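Local coordinates for protein nicotinate-nucleotide--dimethylbenzimidazole phosphoribosyltransferase (Thermus thermophilus HB8, PDB 1WX1) that probably catalyses transfer of the phosphoribosyl group of nicotinate mononucleotide to 5,6-dimethylbenzimidazole, giving alpha-ribazole 5'-phosphate for cobalamin biosynthesis, at residues L44-V50 and A155-G161; R32-L36 and R269-F273. One frame throughout, in Å; residues are numbered along the deposited sequence.

Interaction 1 (L44-V50 and A155-G161)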
loop_
_atom_site.group_PDB
_atom_site.type_symbol
_atom_site.label_atom_id
_atom_site.label_comp_id
_atom_site.label_asym_id
_atom_site.label_seq_id
_atom_site.Cartn_x
_atom_site.Cartn_y
_atom_site.Cartn_z
ATOM N N LEU A 44 -5.535 -9.061 13.329
ATOM C CA LEU A 44 -4.612 -9.807 12.489
ATOM C C LEU A 44 -3.211 -9.683 13.058
ATOM O O LEU A 44 -2.901 -8.739 13.783
ATOM C CB LEU A 44 -4.627 -9.271 11.057
ATOM C CG LEU A 44 -5.884 -9.546 10.230
ATOM C CD1 LEU A 44 -5.747 -8.866 8.868
ATOM C CD2 LEU A 44 -6.074 -11.049 10.060
ATOM N N GLY A 45 -2.364 -10.645 12.730
ATOM C CA GLY A 45 -1.005 -10.597 13.221
ATOM C C GLY A 45 -0.051 -11.151 12.188
ATOM O O GLY A 45 -0.004 -10.684 11.047
ATOM N N ARG A 46 0.708 -12.157 12.601
ATOM C CA ARG A 46 1.679 -12.813 11.739
ATOM C C ARG A 46 1.037 -13.308 10.450
ATOM O O ARG A 46 -0.046 -13.888 10.468
ATOM C CB ARG A 46 2.280 -14.008 12.478
ATOM C CG ARG A 46 3.301 -14.801 11.682
ATOM C CD ARG A 46 4.597 -14.036 11.561
ATOM N NE ARG A 46 5.701 -14.901 11.151
ATOM C CZ ARG A 46 6.908 -14.451 10.824
ATOM N NH1 ARG A 46 7.156 -13.150 10.859
ATOM N NH2 ARG A 46 7.860 -15.295 10.454
ATOM N N GLY A 47 1.710 -13.087 9.331
ATOM C CA GLY A 47 1.179 -13.562 8.068
ATOM C C GLY A 47 2.134 -14.608 7.529
ATOM O O GLY A 47 3.202 -14.829 8.106
ATOM N N ALA A 48 1.747 -15.277 6.451
ATOM C CA ALA A 48 2.620 -16.262 5.827
ATOM C C ALA A 48 2.375 -16.312 4.325
ATOM O O ALA A 48 1.266 -16.053 3.856
ATOM C CB ALA A 48 2.399 -17.661 6.440
ATOM N N VAL A 49 3.430 -16.604 3.575
ATOM C CA VAL A 49 3.322 -16.753 2.134
ATOM C C VAL A 49 4.002 -18.074 1.794
ATOM O O VAL A 49 5.090 -18.373 2.299
ATOM C CB VAL A 49 4.011 -15.586 1.348
ATOM C CG1 VAL A 49 5.505 -15.516 1.669
ATOM C CG2 VAL A 49 3.822 -15.793 -0.159
ATOM N N VAL A 50 3.329 -18.889 0.989
ATOM C CA VAL A 50 3.895 -20.153 0.557
ATOM C C VAL A 50 4.189 -19.967 -0.922
ATOM O O VAL A 50 3.278 -19.743 -1.724
ATOM C CB VAL A 50 2.915 -21.328 0.742
ATOM C CG1 VAL A 50 3.539 -22.614 0.190
ATOM C CG2 VAL A 50 2.586 -21.499 2.226
ATOM N N ALA A 155 0.132 -18.574 11.156
ATOM C CA ALA A 155 -0.305 -17.604 10.157
ATOM C C ALA A 155 -1.750 -17.163 10.424
ATOM O O ALA A 155 -2.622 -17.997 10.673
ATOM C CB ALA A 155 -0.190 -18.205 8.758
ATOM N N THR A 156 -1.994 -15.853 10.382
ATOM C CA THR A 156 -3.339 -15.313 10.594
ATOM C C THR A 156 -3.919 -14.806 9.272
ATOM O O THR A 156 -5.085 -14.426 9.188
ATOM C CB THR A 156 -3.337 -14.178 11.627
ATOM O OG1 THR A 156 -2.611 -13.061 11.110
ATOM C CG2 THR A 156 -2.683 -14.650 12.927
ATOM N N LEU A 157 -3.075 -14.773 8.251
ATOM C CA LEU A 157 -3.488 -14.401 6.900
ATOM C C LEU A 157 -2.517 -15.155 6.012
ATOM O O LEU A 157 -1.347 -15.318 6.361
ATOM C CB LEU A 157 -3.434 -12.889 6.654
ATOM C CG LEU A 157 -2.202 -12.020 6.856
ATOM C CD1 LEU A 157 -2.462 -10.680 6.188
ATOM C CD2 LEU A 157 -1.915 -11.833 8.337
ATOM N N LEU A 158 -3.006 -15.619 4.871
ATOM C CA LEU A 158 -2.203 -16.442 3.983
ATOM C C LEU A 158 -2.151 -15.975 2.538
ATOM O O LEU A 158 -3.165 -15.601 1.951
ATOM C CB LEU A 158 -2.753 -17.869 4.038
ATOM C CG LEU A 158 -2.062 -18.969 3.241
ATOM C CD1 LEU A 158 -0.664 -19.201 3.804
ATOM C CD2 LEU A 158 -2.901 -20.241 3.318
ATOM N N ALA A 159 -0.951 -15.996 1.970
ATOM C CA ALA A 159 -0.762 -15.609 0.583
ATOM C C ALA A 159 -0.014 -16.733 -0.115
ATOM O O ALA A 159 0.608 -17.574 0.538
ATOM C CB ALA A 159 0.043 -14.320 0.500
ATOM N N ALA A 160 -0.093 -16.764 -1.441
ATOM C CA ALA A 160 0.624 -17.769 -2.205
ATOM C C ALA A 160 1.561 -17.008 -3.127
ATOM O O ALA A 160 1.287 -15.863 -3.505
ATOM C CB ALA A 160 -0.343 -18.631 -3.023
ATOM N N GLY A 161 2.680 -17.640 -3.457
ATOM C CA GLY A 161 3.650 -17.040 -4.352
ATOM C C GLY A 161 3.999 -18.072 -5.411
ATOM O O GLY A 161 3.787 -19.274 -5.207
#
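Two neighbouring strands in the middle of the parallel sheet, 47-54 and 157-163, pair here at their N-terminal ends, with the loop residues leading into them joined as well. The short strand axes approach to 4.5 Å at 23°. Hydrogen bonds run to and fro in the parallel pattern: Ala48 N to Leu157 O (3.1 Å), Ala159 N to Ala48 O (2.9 Å), Val50 N to Ala159 O (3.1 Å) and Gly161 N to Val50 O (2.8 Å). CA-H...O contacts fill in between, as from Val49 CA to Ala159 O at 3.3 Å. Ahead of the strands Thr156 ties down the loop: its OG1 accepts from Gly45 N (2.9 Å) and donates to Arg46 O (2.8 Å), which also takes Thr156 N at 2.8 Å. The guanidinium of Arg46 turns away to a salt bridge with Asp93. Ala48 CB meets Ala155 CB at 3.5 Å. On one face of the sheet Ala48, Val50 and Leu158 face helix 133-152, and Val50, Leu158 and Ala160 face helix 228-242; on the other, Val49, Leu157 and Ala159 pack under helix 306-321. Such a parallel sheet sandwiched between helices is the core of a Rossmann-like alpha/beta fold, and Gly161 lies about 6 Å from the side chain of Glu304, the predicted proton acceptor.

Interaction 2 (R32-L36 and R269-F273)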
loop_
_atom_site.group_PDB
_atom_site.type_symbol
_atom_site.label_atom_id
_atom_site.label_comp_id
_atom_site.label_asym_id
_atom_site.label_seq_id
_atom_site.Cartn_x
_atom_site.Cartn_y
_atom_site.Cartn_z
ATOM N N ARG A 32 -15.127 -7.065 5.536
ATOM C CA ARG A 32 -14.966 -8.440 5.085
ATOM C C ARG A 32 -14.161 -9.230 6.111
ATOM O O ARG A 32 -14.497 -10.370 6.428
ATOM C CB ARG A 32 -14.277 -8.478 3.717
ATOM C CG ARG A 32 -15.096 -7.855 2.594
ATOM C CD ARG A 32 -14.409 -8.048 1.241
ATOM N NE ARG A 32 -14.240 -9.464 0.937
ATOM C CZ ARG A 32 -13.307 -9.953 0.125
ATOM N NH1 ARG A 32 -12.446 -9.136 -0.475
ATOM N NH2 ARG A 32 -13.229 -11.263 -0.076
ATOM N N LEU A 33 -13.104 -8.620 6.636
ATOM C CA LEU A 33 -12.273 -9.278 7.640
ATOM C C LEU A 33 -13.103 -9.619 8.877
ATOM O O LEU A 33 -12.991 -10.717 9.432
ATOM C CB LEU A 33 -11.097 -8.374 8.020
ATOM C CG LEU A 33 -10.076 -8.180 6.891
ATOM C CD1 LEU A 33 -9.032 -7.144 7.291
ATOM C CD2 LEU A 33 -9.418 -9.532 6.578
ATOM N N ALA A 34 -13.937 -8.679 9.311
ATOM C CA ALA A 34 -14.786 -8.909 10.476
ATOM C C ALA A 34 -15.713 -10.093 10.235
ATOM O O ALA A 34 -15.863 -10.959 11.096
ATOM C CB ALA A 34 -15.608 -7.656 10.786
ATOM N N ALA A 35 -16.336 -10.127 9.060
ATOM C CA ALA A 35 -17.254 -11.206 8.715
ATOM C C ALA A 35 -16.537 -12.554 8.641
ATOM O O ALA A 35 -17.082 -13.573 9.063
ATOM C CB ALA A 35 -17.941 -10.901 7.389
ATOM N N LEU A 36 -15.316 -12.555 8.112
ATOM C CA LEU A 36 -14.535 -13.785 8.002
ATOM C C LEU A 36 -14.151 -14.342 9.363
ATOM O O LEU A 36 -14.224 -15.546 9.585
ATOM C CB LEU A 36 -13.257 -13.546 7.193
ATOM C CG LEU A 36 -13.396 -13.411 5.680
ATOM C CD1 LEU A 36 -12.010 -13.239 5.063
ATOM C CD2 LEU A 36 -14.080 -14.652 5.114
ATOM N N ARG A 269 -14.170 -17.588 -2.900
ATOM C CA ARG A 269 -14.050 -16.222 -3.375
ATOM C C ARG A 269 -14.260 -15.187 -2.269
ATOM O O ARG A 269 -13.641 -14.130 -2.289
ATOM C CB ARG A 269 -15.056 -15.974 -4.489
ATOM C CG ARG A 269 -14.913 -14.624 -5.175
ATOM C CD ARG A 269 -16.085 -14.433 -6.131
ATOM N NE ARG A 269 -17.203 -13.742 -5.496
ATOM C CZ ARG A 269 -17.105 -12.532 -4.939
ATOM N NH1 ARG A 269 -15.940 -11.880 -4.940
ATOM N NH2 ARG A 269 -18.164 -11.976 -4.365
ATOM N N ASP A 270 -15.131 -15.491 -1.307
ATOM C CA ASP A 270 -15.418 -14.570 -0.201
ATOM C C ASP A 270 -14.238 -14.368 0.747
ATOM O O ASP A 270 -14.227 -13.422 1.534
ATOM C CB ASP A 270 -16.623 -15.065 0.607
ATOM C CG ASP A 270 -17.875 -15.161 -0.229
ATOM O OD1 ASP A 270 -18.156 -14.205 -0.982
ATOM O OD2 ASP A 270 -18.573 -16.191 -0.129
ATOM N N HIS A 271 -13.246 -15.246 0.664
ATOM C CA HIS A 271 -12.068 -15.150 1.524
ATOM C C HIS A 271 -10.880 -14.489 0.835
ATOM O O HIS A 271 -9.842 -14.265 1.465
ATOM C CB HIS A 271 -11.634 -16.542 1.989
ATOM C CG HIS A 271 -12.508 -17.129 3.050
ATOM N ND1 HIS A 271 -12.034 -17.466 4.301
ATOM C CD2 HIS A 271 -13.822 -17.459 3.046
ATOM C CE1 HIS A 271 -13.017 -17.977 5.020
ATOM N NE2 HIS A 271 -14.114 -17.984 4.280
ATOM N N LEU A 272 -11.031 -14.187 -0.452
ATOM C CA LEU A 272 -9.954 -13.588 -1.237
ATOM C C LEU A 272 -9.859 -12.069 -1.214
ATOM O O LEU A 272 -10.867 -11.360 -1.265
ATOM C CB LEU A 272 -10.054 -14.024 -2.705
ATOM C CG LEU A 272 -9.907 -15.501 -3.076
ATOM C CD1 LEU A 272 -10.036 -15.656 -4.595
ATOM C CD2 LEU A 272 -8.562 -16.021 -2.592
ATOM N N PHE A 273 -8.622 -11.587 -1.157
ATOM C CA PHE A 273 -8.314 -10.167 -1.179
ATOM C C PHE A 273 -7.241 -9.993 -2.248
ATOM O O PHE A 273 -6.214 -10.684 -2.222
ATOM C CB PHE A 273 -7.778 -9.716 0.180
ATOM C CG PHE A 273 -8.814 -9.736 1.268
ATOM C CD1 PHE A 273 -9.574 -8.600 1.542
ATOM C CD2 PHE A 273 -9.067 -10.903 1.981
ATOM C CE1 PHE A 273 -10.575 -8.629 2.518
ATOM C CE2 PHE A 273 -10.065 -10.947 2.956
ATOM C CZ PHE A 273 -10.822 -9.805 3.223
#
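Arg32, Phe273 and Leu36 carry most of this contact between one turn of helix 24-37 and the 3-10 turn that runs into edge strand 272-274. The Arg32 side chain reaches across to two backbone carbonyls: NH2 donates to Asp270 O (2.9 Å) and Leu272 O (2.6 Å), and NH1 shares Leu272 O at 2.8 Å. Both oxygens lie near the plane of the guanidinium, where its N-H groups point. One face of the same group lies flat on the Phe273 ring, the planes at 22° and CZ 4.1 Å from the ring centroid, a cation-pi stack. Phe273 is held from the helix side too, with Leu33 CD2 3.6 Å from its CZ and Leu36 CD1 at the ring edge, 3.7 Å from CE2. One turn on from Arg32, Leu36 points its CD2 almost straight down the normal of the His271 ring, 3.3 Å from the centroid, a close CH-pi contact. His271 is fixed by a hydrogen bond from ND1 to Leu245 O and an edge-to-face contact with Tyr241. Helix 24-37 thus packs between helix 3-14, which touches Ala34 and Ala35, and the end of the sheet, where 272-274 pairs with strand 247-249.

Overall arrangement
Both contacts reach the same parallel sheet, their centres about 14 Å apart: interaction 1 joins two of its inner strands, whereas interaction 2 lays a helix against its edge strand 272-274. Strand 247-249 lies between 157-163 and that edge. Along the chain the order is 32-36, 44-50, 155-161, 269-273, so interaction 1 is nested inside the loop closed by interaction 2. A short connection leads from helix 24-37 into strand 47-54, and the two sites touch where Leu33 CD1 packs 4.0 Å from Leu44 CD1. The N-terminal part of the chain thus supplies a central strand of the sheet and a helix against its edge, within a single phosphoribosyltransferase fold.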